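PDB 2FHD: DNA repair protein rhp9/CRB2 from Schizosaccharomyces pombe, which recognises histone H4 in a methylation state-specific way through its tandem Tudor domains, in DNA repair in fission yeast. Local coordinates for the interface of chains A and B and the interface of chains B and C. Coordinates in Å, arbitrary orientation; residue numbers count along the deposited sequence, not the author numbering. Chains: chain A/B/C, DNA repair protein rhp9/CRB2.

Contact 1: the interface of chains A and B. Residues chain A 16, 20, 22, 24, 46, 48, 73, 123; chain B 126-127, 130.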
ATOM      1  N   PHE A  16      25.353  13.875  24.341  1.00 33.29           N
ATOM      2  CA  PHE A  16      24.567  14.316  23.165  1.00 34.89           C
ATOM      3  C   PHE A  16      23.081  14.026  23.424  1.00 36.64           C
ATOM      4  O   PHE A  16      22.713  12.912  23.733  1.00 36.75           O
ATOM      5  CB  PHE A  16      25.110  13.713  21.865  1.00 35.29           C
ATOM      6  CG  PHE A  16      24.313  14.070  20.626  1.00 36.99           C
ATOM      7  CD1 PHE A  16      24.242  15.395  20.169  1.00 41.62           C
ATOM      8  CD2 PHE A  16      23.626  13.089  19.930  1.00 33.07           C
ATOM      9  CE1 PHE A  16      23.448  15.744  19.011  1.00 41.14           C
ATOM     10  CE2 PHE A  16      22.866  13.401  18.797  1.00 38.41           C
ATOM     11  CZ  PHE A  16      22.772  14.719  18.314  1.00 37.16           C
ATOM     12  N   PRO A  20      22.051   8.888  18.498  1.00 33.14           N
ATOM     13  CA  PRO A  20      21.935   8.124  19.769  1.00 33.37           C
ATOM     14  C   PRO A  20      22.643   8.893  20.869  1.00 32.14           C
ATOM     15  O   PRO A  20      23.535   9.682  20.575  1.00 34.20           O
ATOM     16  CB  PRO A  20      22.661   6.792  19.474  1.00 32.58           C
ATOM     17  CG  PRO A  20      23.400   6.983  18.133  1.00 31.61           C
ATOM     18  CD  PRO A  20      23.182   8.413  17.677  1.00 33.44           C
ATOM     19  N   PHE A  22      25.001   9.400  23.682  1.00 31.02           N
ATOM     20  CA  PHE A  22      26.213   8.922  24.304  1.00 28.19           C
ATOM     21  C   PHE A  22      26.950  10.206  24.570  1.00 28.03           C
ATOM     22  O   PHE A  22      26.514  11.311  24.135  1.00 25.88           O
ATOM     23  CB  PHE A  22      27.048   8.105  23.324  1.00 27.04           C
ATOM     24  CG  PHE A  22      26.417   6.804  22.901  1.00 28.40           C
ATOM     25  CD1 PHE A  22      26.237   5.771  23.829  1.00 28.43           C
ATOM     26  CD2 PHE A  22      26.071   6.571  21.545  1.00 26.36           C
ATOM     27  CE1 PHE A  22      25.660   4.476  23.441  1.00 29.00           C
ATOM     28  CE2 PHE A  22      25.513   5.331  21.155  1.00 27.55           C
ATOM     29  CZ  PHE A  22      25.290   4.278  22.111  1.00 26.73           C
ATOM     30  N   TYR A  24      30.337  12.161  23.662  1.00 27.33           N
ATOM     31  CA  TYR A  24      31.238  12.306  22.598  1.00 28.65           C
ATOM     32  C   TYR A  24      32.239  13.408  22.946  1.00 28.87           C
ATOM     33  O   TYR A  24      31.960  14.274  23.796  1.00 29.46           O
ATOM     34  CB  TYR A  24      30.486  12.669  21.282  1.00 28.51           C
ATOM     35  CG  TYR A  24      29.438  11.688  20.775  1.00 28.57           C
ATOM     36  CD1 TYR A  24      29.781  10.550  20.000  1.00 29.46           C
ATOM     37  CD2 TYR A  24      28.091  11.954  20.964  1.00 31.81           C
ATOM     38  CE1 TYR A  24      28.770   9.653  19.485  1.00 23.07           C
ATOM     39  CE2 TYR A  24      27.102  11.103  20.471  1.00 30.75           C
ATOM     40  CZ  TYR A  24      27.468   9.968  19.721  1.00 27.25           C
ATOM     41  OH  TYR A  24      26.443   9.198  19.301  1.00 31.70           O
ATOM     42  N   PHE A  46      30.728  19.962  19.540  1.00 32.27           N
ATOM     43  CA  PHE A  46      31.015  18.608  19.067  1.00 32.66           C
ATOM     44  C   PHE A  46      31.876  18.597  17.794  1.00 34.11           C
ATOM     45  O   PHE A  46      31.904  19.550  17.008  1.00 33.95           O
ATOM     46  CB  PHE A  46      29.731  17.860  18.820  1.00 31.42           C
ATOM     47  CG  PHE A  46      29.022  17.423  20.063  1.00 32.91           C
ATOM     48  CD1 PHE A  46      27.851  18.080  20.478  1.00 30.94           C
ATOM     49  CD2 PHE A  46      29.498  16.326  20.825  1.00 31.93           C
ATOM     50  CE1 PHE A  46      27.155  17.635  21.614  1.00 32.64           C
ATOM     51  CE2 PHE A  46      28.840  15.912  22.005  1.00 29.54           C
ATOM     52  CZ  PHE A  46      27.656  16.561  22.379  1.00 35.10           C
ATOM     53  N   ASP A  48      31.602  16.966  14.935  1.00 45.48           N
ATOM     54  CA  ASP A  48      30.833  17.349  13.696  1.00 48.22           C
ATOM     55  C   ASP A  48      30.480  18.833  13.630  1.00 49.42           C
ATOM     56  O   ASP A  48      29.847  19.257  12.683  1.00 50.68           O
ATOM     57  CB  ASP A  48      29.536  16.540  13.518  1.00 49.08           C
ATOM     58  CG  ASP A  48      28.581  16.684  14.714  1.00 51.25           C
ATOM     59  OD1 ASP A  48      28.644  17.739  15.376  1.00 54.97           O
ATOM     60  OD2 ASP A  48      27.790  15.747  14.981  1.00 48.79           O
ATOM     61  N   THR A  73      33.622   4.364  17.328  1.00 24.57           N
ATOM     62  CA  THR A  73      32.880   4.519  16.050  1.00 26.43           C
ATOM     63  C   THR A  73      33.428   3.542  14.939  1.00 27.51           C
ATOM     64  O   THR A  73      32.685   3.055  14.092  1.00 27.88           O
ATOM     65  CB  THR A  73      33.076   6.017  15.779  1.00 25.24           C
ATOM     66  OG1 THR A  73      31.941   6.832  16.074  1.00 32.74           O
ATOM     67  CG2 THR A  73      34.092   6.483  14.868  1.00 18.81           C
ATOM     68  N   TYR A 123      33.484   6.922  22.164  1.00 26.64           N
ATOM     69  CA  TYR A 123      32.272   7.445  22.735  1.00 27.88           C
ATOM     70  C   TYR A 123      31.891   6.571  23.903  1.00 28.49           C
ATOM     71  O   TYR A 123      32.384   5.404  24.029  1.00 30.67           O
ATOM     72  CB  TYR A 123      31.145   7.632  21.677  1.00 28.68           C
ATOM     73  CG  TYR A 123      30.638   6.366  21.095  1.00 29.68           C
ATOM     74  CD1 TYR A 123      29.578   5.668  21.716  1.00 26.14           C
ATOM     75  CD2 TYR A 123      31.269   5.802  19.973  1.00 28.38           C
ATOM     76  CE1 TYR A 123      29.113   4.485  21.207  1.00 30.68           C
ATOM     77  CE2 TYR A 123      30.822   4.588  19.453  1.00 31.78           C
ATOM     78  CZ  TYR A 123      29.741   3.929  20.074  1.00 32.66           C
ATOM     79  OH  TYR A 123      29.312   2.720  19.570  1.00 31.86           O
TER
ATOM     80  N   PRO B 126      24.038   4.300  12.949  1.00 24.67           N
ATOM     81  CA  PRO B 126      23.832   5.711  13.279  1.00 25.26           C
ATOM     82  C   PRO B 126      25.094   6.453  13.824  1.00 26.11           C
ATOM     83  O   PRO B 126      25.263   7.640  13.496  1.00 27.23           O
ATOM     84  CB  PRO B 126      22.689   5.651  14.349  1.00 24.30           C
ATOM     85  CG  PRO B 126      21.943   4.388  14.010  1.00 23.79           C
ATOM     86  CD  PRO B 126      23.008   3.413  13.566  1.00 24.80           C
ATOM     87  N   VAL B 127      25.952   5.821  14.669  1.00 26.48           N
ATOM     88  CA  VAL B 127      27.171   6.557  15.128  1.00 25.82           C
ATOM     89  C   VAL B 127      28.120   6.869  13.991  1.00 25.76           C
ATOM     90  O   VAL B 127      28.866   7.819  14.013  1.00 26.15           O
ATOM     91  CB  VAL B 127      28.025   5.864  16.278  1.00 26.18           C
ATOM     92  CG1 VAL B 127      27.395   6.002  17.620  1.00 22.84           C
ATOM     93  CG2 VAL B 127      28.422   4.457  15.962  1.00 24.38           C
ATOM     94  N   ARG B 130      26.764  10.009  11.866  1.00 35.87           N
ATOM     95  CA  ARG B 130      26.920  11.364  12.398  1.00 39.67           C
ATOM     96  C   ARG B 130      28.154  12.061  11.833  1.00 39.43           C
ATOM     97  O   ARG B 130      28.252  13.319  11.784  1.00 39.01           O
ATOM     98  CB  ARG B 130      26.760  11.459  13.950  1.00 39.65           C
ATOM     99  CG  ARG B 130      27.688  10.656  14.764  1.00 44.63           C
ATOM    100  CD  ARG B 130      27.512  10.958  16.291  1.00 44.91           C
ATOM    101  NE  ARG B 130      28.462  12.006  16.759  1.00 48.47           N
ATOM    102  CZ  ARG B 130      28.025  13.128  17.277  1.00 48.51           C
ATOM    103  NH1 ARG B 130      26.710  13.245  17.367  1.00 47.15           N
ATOM    104  NH2 ARG B 130      28.854  14.110  17.674  1.00 48.21           N
TER

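Contact 2: the interface of chains B and C. Residues chain B 32-37, 41, 53; chain C 16, 19-20, 24, 73, 77, 123.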
ATOM      1  N   VAL B  32       6.352  14.865   3.431  1.00 29.38           N
ATOM      2  CA  VAL B  32       5.162  14.673   4.229  1.00 29.77           C
ATOM      3  C   VAL B  32       4.970  15.946   5.107  1.00 31.05           C
ATOM      4  O   VAL B  32       5.931  16.455   5.779  1.00 31.37           O
ATOM      5  CB  VAL B  32       5.325  13.428   5.170  1.00 30.86           C
ATOM      6  CG1 VAL B  32       4.070  13.142   6.035  1.00 29.52           C
ATOM      7  CG2 VAL B  32       5.633  12.177   4.344  1.00 30.94           C
ATOM      8  N   HIS B  33       3.759  16.489   5.053  1.00 30.95           N
ATOM      9  CA  HIS B  33       3.297  17.456   6.028  1.00 32.20           C
ATOM     10  C   HIS B  33       2.618  16.675   7.191  1.00 30.87           C
ATOM     11  O   HIS B  33       1.538  16.136   7.047  1.00 30.86           O
ATOM     12  CB  HIS B  33       2.352  18.484   5.363  1.00 32.54           C
ATOM     13  CG  HIS B  33       1.712  19.436   6.316  1.00 39.35           C
ATOM     14  ND1 HIS B  33       2.342  20.581   6.773  1.00 44.92           N
ATOM     15  CD2 HIS B  33       0.500  19.417   6.918  1.00 46.46           C
ATOM     16  CE1 HIS B  33       1.555  21.222   7.615  1.00 43.77           C
ATOM     17  NE2 HIS B  33       0.432  20.531   7.728  1.00 49.72           N
ATOM     18  N   SER B  34       3.248  16.656   8.345  1.00 29.65           N
ATOM     19  CA  SER B  34       2.619  16.105   9.534  1.00 31.24           C
ATOM     20  C   SER B  34       1.551  16.968  10.156  1.00 31.68           C
ATOM     21  O   SER B  34       1.821  18.078  10.419  1.00 31.36           O
ATOM     22  CB  SER B  34       3.675  15.861  10.586  1.00 29.14           C
ATOM     23  OG  SER B  34       3.014  15.420  11.705  1.00 31.73           O
ATOM     24  N   ALA B  35       0.361  16.430  10.468  1.00 34.11           N
ATOM     25  CA  ALA B  35      -0.736  17.245  11.054  1.00 34.93           C
ATOM     26  C   ALA B  35      -0.472  17.777  12.452  1.00 36.72           C
ATOM     27  O   ALA B  35      -1.163  18.661  12.956  1.00 37.77           O
ATOM     28  CB  ALA B  35      -2.000  16.457  11.051  1.00 34.79           C
ATOM     29  N   VAL B  36       0.599  17.282  13.038  1.00 39.89           N
ATOM     30  CA  VAL B  36       0.844  17.279  14.473  1.00 41.72           C
ATOM     31  C   VAL B  36       2.237  17.829  14.854  1.00 43.95           C
ATOM     32  O   VAL B  36       2.461  18.120  16.031  1.00 44.45           O
ATOM     33  CB  VAL B  36       0.734  15.808  14.946  1.00 42.30           C
ATOM     34  CG1 VAL B  36       2.034  15.264  15.544  1.00 38.00           C
ATOM     35  CG2 VAL B  36      -0.497  15.622  15.802  1.00 43.28           C
ATOM     36  N   THR B  37       3.184  17.918  13.901  1.00 44.39           N
ATOM     37  CA  THR B  37       4.466  18.616  14.165  1.00 45.85           C
ATOM     38  C   THR B  37       4.861  19.529  13.006  1.00 43.77           C
ATOM     39  O   THR B  37       4.449  19.334  11.862  1.00 43.92           O
ATOM     40  CB  THR B  37       5.666  17.631  14.500  1.00 47.11           C
ATOM     41  OG1 THR B  37       5.852  16.702  13.416  1.00 50.84           O
ATOM     42  CG2 THR B  37       5.412  16.831  15.804  1.00 49.31           C
HETATM   43  N   MSE B  41       8.817  16.296   6.859  1.00 36.92           N
HETATM   44  CA  MSE B  41       9.129  14.883   6.962  1.00 39.08           C
HETATM   45  C   MSE B  41       9.076  14.192   5.645  1.00 34.20           C
HETATM   46  O   MSE B  41       8.637  14.810   4.663  1.00 31.82           O
HETATM   47  CB  MSE B  41       8.238  14.233   7.966  1.00 37.00           C
HETATM   48  CG  MSE B  41       8.524  14.787   9.373  1.00 43.50           C
HETATM   49 SE   MSE B  41       7.505  13.704  10.589  1.00 57.79          SE
HETATM   50  CE  MSE B  41       5.773  14.419  10.036  1.00 57.11           C
ATOM     51  N   THR B  53       7.982   6.862   7.373  1.00 26.21           N
ATOM     52  CA  THR B  53       8.056   8.328   7.417  1.00 26.75           C
ATOM     53  C   THR B  53       9.105   8.789   8.453  1.00 25.95           C
ATOM     54  O   THR B  53       9.017   8.344   9.598  1.00 26.29           O
ATOM     55  CB  THR B  53       6.685   8.917   7.775  1.00 26.99           C
ATOM     56  OG1 THR B  53       5.793   8.501   6.749  1.00 29.60           O
ATOM     57  CG2 THR B  53       6.699  10.513   7.702  1.00 24.97           C
TER
ATOM     58  N   PHE C  16      -8.351  10.751  10.725  1.00 31.40           N
ATOM     59  CA  PHE C  16      -7.739  11.557   9.709  1.00 31.37           C
ATOM     60  C   PHE C  16      -6.973  10.661   8.803  1.00 32.43           C
ATOM     61  O   PHE C  16      -6.131   9.901   9.246  1.00 31.94           O
ATOM     62  CB  PHE C  16      -6.788  12.555  10.348  1.00 31.14           C
ATOM     63  CG  PHE C  16      -6.039  13.425   9.352  1.00 28.88           C
ATOM     64  CD1 PHE C  16      -6.727  14.268   8.485  1.00 29.83           C
ATOM     65  CD2 PHE C  16      -4.651  13.404   9.299  1.00 26.85           C
ATOM     66  CE1 PHE C  16      -6.021  15.087   7.545  1.00 29.27           C
ATOM     67  CE2 PHE C  16      -3.940  14.258   8.411  1.00 26.46           C
ATOM     68  CZ  PHE C  16      -4.623  15.074   7.529  1.00 27.38           C
ATOM     69  N   TYR C  19      -1.373  12.045   7.415  1.00 34.96           N
ATOM     70  CA  TYR C  19      -0.356  11.659   8.385  1.00 33.95           C
ATOM     71  C   TYR C  19      -0.292  12.618   9.594  1.00 33.64           C
ATOM     72  O   TYR C  19      -0.271  13.823   9.421  1.00 34.62           O
ATOM     73  CB  TYR C  19       1.040  11.615   7.703  1.00 33.78           C
ATOM     74  CG  TYR C  19       2.115  11.134   8.626  1.00 30.40           C
ATOM     75  CD1 TYR C  19       2.345   9.763   8.797  1.00 31.68           C
ATOM     76  CD2 TYR C  19       2.901  12.027   9.328  1.00 28.40           C
ATOM     77  CE1 TYR C  19       3.330   9.278   9.699  1.00 31.47           C
ATOM     78  CE2 TYR C  19       3.888  11.578  10.228  1.00 33.09           C
ATOM     79  CZ  TYR C  19       4.099  10.204  10.389  1.00 34.16           C
ATOM     80  OH  TYR C  19       5.062   9.761  11.249  1.00 38.61           O
ATOM     81  N   PRO C  20      -0.213  12.081  10.820  1.00 33.43           N
ATOM     82  CA  PRO C  20      -0.485  10.686  11.203  1.00 33.76           C
ATOM     83  C   PRO C  20      -1.999  10.420  11.370  1.00 34.77           C
ATOM     84  O   PRO C  20      -2.820  11.326  11.587  1.00 35.39           O
ATOM     85  CB  PRO C  20       0.297  10.483  12.498  1.00 33.54           C
ATOM     86  CG  PRO C  20       0.755  11.824  12.957  1.00 32.70           C
ATOM     87  CD  PRO C  20       0.274  12.874  11.956  1.00 33.62           C
ATOM     88  N   TYR C  24      -8.937  13.686  15.166  1.00 29.04           N
ATOM     89  CA  TYR C  24      -8.759  15.116  15.321  1.00 28.06           C
ATOM     90  C   TYR C  24     -10.136  15.778  15.423  1.00 27.21           C
ATOM     91  O   TYR C  24     -11.138  15.205  15.019  1.00 26.94           O
ATOM     92  CB  TYR C  24      -7.949  15.724  14.152  1.00 27.51           C
ATOM     93  CG  TYR C  24      -6.542  15.164  13.981  1.00 29.00           C
ATOM     94  CD1 TYR C  24      -5.459  15.681  14.689  1.00 28.15           C
ATOM     95  CD2 TYR C  24      -6.285  14.108  13.089  1.00 29.40           C
ATOM     96  CE1 TYR C  24      -4.175  15.169  14.520  1.00 25.97           C
ATOM     97  CE2 TYR C  24      -5.009  13.593  12.948  1.00 26.95           C
ATOM     98  CZ  TYR C  24      -3.956  14.126  13.629  1.00 26.91           C
ATOM     99  OH  TYR C  24      -2.670  13.570  13.453  1.00 28.12           O
ATOM    100  N   THR C  73      -1.274  19.069  20.867  1.00 34.27           N
ATOM    101  CA  THR C  73      -0.116  19.592  20.103  1.00 36.38           C
ATOM    102  C   THR C  73       0.750  20.548  20.947  1.00 37.55           C
ATOM    103  O   THR C  73       1.869  20.826  20.606  1.00 39.09           O
ATOM    104  CB  THR C  73      -0.516  20.198  18.724  1.00 35.84           C
ATOM    105  OG1 THR C  73      -1.443  21.246  18.944  1.00 37.17           O
ATOM    106  CG2 THR C  73      -1.173  19.194  17.856  1.00 33.82           C
ATOM    107  N   LYS C  77       4.464  14.364  22.603  1.00 47.70           N
ATOM    108  CA  LYS C  77       3.809  13.162  22.158  1.00 49.02           C
ATOM    109  C   LYS C  77       3.437  12.304  23.376  1.00 47.93           C
ATOM    110  O   LYS C  77       3.105  11.119  23.264  1.00 46.99           O
ATOM    111  CB  LYS C  77       4.694  12.458  21.110  1.00 48.85           C
ATOM    112  CG  LYS C  77       4.742  13.297  19.742  1.00 51.91           C
ATOM    113  CD  LYS C  77       5.620  12.658  18.621  1.00 52.54           C
ATOM    114  CE  LYS C  77       5.593  13.466  17.313  1.00 54.97           C
ATOM    115  NZ  LYS C  77       4.791  12.822  16.216  1.00 57.16           N
ATOM    116  N   TYR C 123      -5.758  15.633  20.128  1.00 27.41           N
ATOM    117  CA  TYR C 123      -5.872  14.515  19.176  1.00 27.79           C
ATOM    118  C   TYR C 123      -5.785  13.245  19.956  1.00 27.81           C
ATOM    119  O   TYR C 123      -5.309  13.247  21.063  1.00 29.59           O
ATOM    120  CB  TYR C 123      -4.862  14.557  18.018  1.00 27.45           C
ATOM    121  CG  TYR C 123      -3.435  14.554  18.390  1.00 27.20           C
ATOM    122  CD1 TYR C 123      -2.791  15.726  18.789  1.00 26.14           C
ATOM    123  CD2 TYR C 123      -2.686  13.361  18.313  1.00 29.25           C
ATOM    124  CE1 TYR C 123      -1.409  15.720  19.097  1.00 27.08           C
ATOM    125  CE2 TYR C 123      -1.323  13.338  18.623  1.00 26.60           C
ATOM    126  CZ  TYR C 123      -0.697  14.518  18.992  1.00 26.54           C
ATOM    127  OH  TYR C 123       0.616  14.461  19.338  1.00 30.00           O
TER

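Contact 3: the interface of chains A and B. Residues chain A 73-76; chain B 69, 79, 128.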
ATOM      1  N   THR A  73      33.622   4.364  17.328  1.00 24.57           N
ATOM      2  CA  THR A  73      32.880   4.519  16.050  1.00 26.43           C
ATOM      3  C   THR A  73      33.428   3.542  14.939  1.00 27.51           C
ATOM      4  O   THR A  73      32.685   3.055  14.092  1.00 27.88           O
ATOM      5  CB  THR A  73      33.076   6.017  15.779  1.00 25.24           C
ATOM      6  OG1 THR A  73      31.941   6.832  16.074  1.00 32.74           O
ATOM      7  CG2 THR A  73      34.092   6.483  14.868  1.00 18.81           C
ATOM      8  N   ARG A  74      34.720   3.224  15.036  1.00 27.81           N
ATOM      9  CA  ARG A  74      35.405   2.241  14.201  1.00 29.80           C
ATOM     10  C   ARG A  74      35.102   0.809  14.556  1.00 28.51           C
ATOM     11  O   ARG A  74      35.322  -0.057  13.743  1.00 28.36           O
ATOM     12  CB  ARG A  74      36.937   2.525  14.207  1.00 28.59           C
ATOM     13  CG  ARG A  74      37.181   3.991  13.713  1.00 29.78           C
ATOM     14  CD  ARG A  74      38.660   4.299  13.375  1.00 35.61           C
ATOM     15  NE  ARG A  74      39.210   3.439  12.304  1.00 40.10           N
ATOM     16  CZ  ARG A  74      39.116   3.707  10.996  1.00 39.45           C
ATOM     17  NH1 ARG A  74      38.509   4.825  10.628  1.00 34.95           N
ATOM     18  NH2 ARG A  74      39.614   2.855  10.076  1.00 37.05           N
ATOM     19  N   LEU A  75      34.570   0.534  15.755  1.00 29.43           N
ATOM     20  CA  LEU A  75      34.391  -0.879  16.159  1.00 30.26           C
ATOM     21  C   LEU A  75      32.942  -1.183  16.311  1.00 31.38           C
ATOM     22  O   LEU A  75      32.141  -0.283  16.246  1.00 31.09           O
ATOM     23  CB  LEU A  75      35.190  -1.261  17.420  1.00 29.30           C
ATOM     24  CG  LEU A  75      36.585  -0.651  17.456  1.00 29.45           C
ATOM     25  CD1 LEU A  75      37.256  -0.740  18.803  1.00 26.16           C
ATOM     26  CD2 LEU A  75      37.475  -1.205  16.349  1.00 33.10           C
ATOM     27  N   GLY A  76      32.599  -2.460  16.443  1.00 33.30           N
ATOM     28  CA  GLY A  76      31.216  -2.861  16.695  1.00 36.17           C
ATOM     29  C   GLY A  76      30.813  -2.607  18.127  1.00 38.52           C
ATOM     30  O   GLY A  76      31.643  -2.283  18.912  1.00 40.13           O
TER
ATOM     31  N   VAL B  69      32.877   4.992   7.170  1.00 24.17           N
ATOM     32  CA  VAL B  69      32.808   3.711   7.848  1.00 23.54           C
ATOM     33  C   VAL B  69      31.381   3.146   7.669  1.00 25.75           C
ATOM     34  O   VAL B  69      30.378   3.747   8.135  1.00 26.46           O
ATOM     35  CB  VAL B  69      33.211   3.907   9.378  1.00 24.29           C
ATOM     36  CG1 VAL B  69      32.914   2.713  10.240  1.00 23.30           C
ATOM     37  CG2 VAL B  69      34.690   4.239   9.502  1.00 21.58           C
ATOM     38  N   LYS B  79      33.101  -3.834  10.326  1.00 28.25           N
ATOM     39  CA  LYS B  79      33.107  -2.485   9.822  1.00 28.15           C
ATOM     40  C   LYS B  79      34.225  -2.292   8.795  1.00 27.74           C
ATOM     41  O   LYS B  79      35.313  -2.803   9.000  1.00 27.99           O
ATOM     42  CB  LYS B  79      33.222  -1.493  11.006  1.00 27.09           C
ATOM     43  CG  LYS B  79      31.931  -1.349  11.735  1.00 26.94           C
ATOM     44  CD  LYS B  79      31.879  -0.154  12.651  1.00 29.83           C
ATOM     45  CE  LYS B  79      30.553  -0.162  13.335  1.00 31.00           C
ATOM     46  NZ  LYS B  79      30.366   0.963  14.305  1.00 35.04           N
ATOM     47  N   ASN B 128      28.087   6.056  12.953  1.00 26.79           N
ATOM     48  CA  ASN B 128      28.921   6.324  11.804  1.00 26.13           C
ATOM     49  C   ASN B 128      28.336   7.369  10.907  1.00 27.34           C
ATOM     50  O   ASN B 128      29.054   8.169  10.368  1.00 27.58           O
ATOM     51  CB  ASN B 128      29.179   5.028  11.109  1.00 25.41           C
ATOM     52  CG  ASN B 128      30.134   4.184  11.908  1.00 26.56           C
ATOM     53  OD1 ASN B 128      31.262   4.628  12.203  1.00 27.03           O
ATOM     54  ND2 ASN B 128      29.694   3.032  12.337  1.00 21.90           N
TER

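Contact 1: the interface of chains A and B
At the apolar centre, B:Val127 pushes its CG1 methyl among A:Pro20, A:Phe22, A:Tyr24 and A:Tyr123. CG1 lies anti to the carbonyl carbon (chi1 -76°), 3.7 Å from the phenol oxygen OH of A:Tyr24 and over the rim of one face of A:Tyr123, at 4.0 Å from CZ. The A:Tyr24 hydroxyl donates to the carbonyl O of A:Pro20 at 3.2 Å, approaching from above the carbonyl plane, which helps fix the phenol end.

Further out, B:Arg130 bends at chi3 (-94°) and lays its guanidinium flat on A:Tyr24. The two planes are only 9° apart, with NE 3.7 Å from the ring centroid, a cation-pi stack backed by CD against CZ. NH1 points at the face of A:Phe16, 4.0 Å from its centroid, while NH2 nears A:Phe46 CD2. An alanine in place of A:Tyr24 would probably cost B:Arg130 its stacking face and leave B:Val127 more loosely packed.

On the polar rim, A:Asp48 OD2 forms a salt bridge with NH2 (3.3 Å). It sits above the guanidinium face opposite A:Tyr24, toward the rim, so the group is sandwiched rather than met edge-on by the carboxylate.

A:Phe16, A:Tyr24, A:Phe46 and A:Asp48 probably correspond to the cage of aromatic rings and an acidic residue that takes methyl-lysine. Strands 23-30 and 43-46 and adjoining loops build it, and B:Arg130, just after helix 126-129, occupies it, possibly through crystal packing.

Contact 2: the interface of chains B and C
Two side chains, C:Tyr19 and B:Val36, set the geometry, each meeting its main partner differently. C:Tyr19 holds CG anti to its backbone N (chi1 -176°), sending the ring out against chain B. B:Thr53 meets it tip to tip, its CG2 methyl off-centre over one face at 3.8 Å from CZ, while C:Pro20 CB lies over the opposite face within chain C. The selenomethionine B:Met41, bent at chi3 (-71°), crosses at about a right angle and brings its CE methyl to 3.4 Å from CE2. B:Val32 CG1 also crosses it, touching CD2 at 3.7 Å.

The backbone O of C:Tyr19 accepts from B:Ala35 N at 2.9 Å. With 161° at H and the donor in the carbonyl plane, this bond is nearly straight and well placed to register the loop of chain B.

One residue on, B:Val36 crosses C:Tyr123 at about a right angle. Its CG2 methyl stands over the ring face, toward the rim and 3.5 Å from the centroid, a close CH-pi contact, and lies at the edge of C:Tyr24, in plane with that ring. B:Val36 CG1 faces the amine NZ of C:Lys77, whose CE packs on B:Thr37 CG2 at 3.7 Å.

The loop of B:Ser34 to B:Thr37 thus occupies a surface of chain C that includes C:Phe16 and C:Tyr24 of the presumed methyl-lysine cage. It holds neighbouring copies together in this assembly, perhaps only as lattice packing, and might hinder histone access there.

Contact 3: the interface of chains A and B
The loop of chain A running from A:Thr73 to A:Gly76, just after strand 71-72, meets three separate pieces of chain B: the start of strand 69-72 at B:Val69, the loop residue B:Lys79, and helix 126-129 through B:Asn128. The contact is small and largely polar, hiding 187 Å² in total.

B:Lys79 carries it. Its CG lies anti to the carbonyl carbon (chi1 -76°), and the chain beyond stays extended, so the amine reaches two backbone carbonyls of the loop. NZ donates to the O of A:Leu75 at 2.9 Å and to the O of A:Thr73 at 3.1 Å. In these bonds the nitrogen stands 40° and 44° out of the respective carbonyl planes, off the lone pairs. The CD methylene lies against the same carbonyls, 3.6 Å from A:Arg74 O as well.

B:Val69 adds packing: CG2 lies 4.0 Å from the guanidinium NH1 of A:Arg74, the two side chains crossing at about a right angle.

As modelled, the amide oxygen OD1 of B:Asn128 stands 2.8 Å from A:Thr73 O. Both atoms can only accept, so this is a clash, and a flipped amide presenting ND2 would be more plausible.

Contact 1 and contact 3 are neighbouring patches of one A–B interface: their C-alpha centres lie about 11 Å apart, they share A:Thr73, and both draw on helix 126-129 of chain B. Contact 2 lies about 28 Å from contact 1 and 34 Å from contact 3, between the same centres. A:Phe16, A:Pro20, A:Tyr24, A:Thr73 and A:Tyr123 receive chain B in contact 1, and their chain C counterparts do so in contact 2, yet B offers different segments. Chain B thus bridges two copies through unlike surfaces, without exact two-fold symmetry; the structure alone does not show such association in solution.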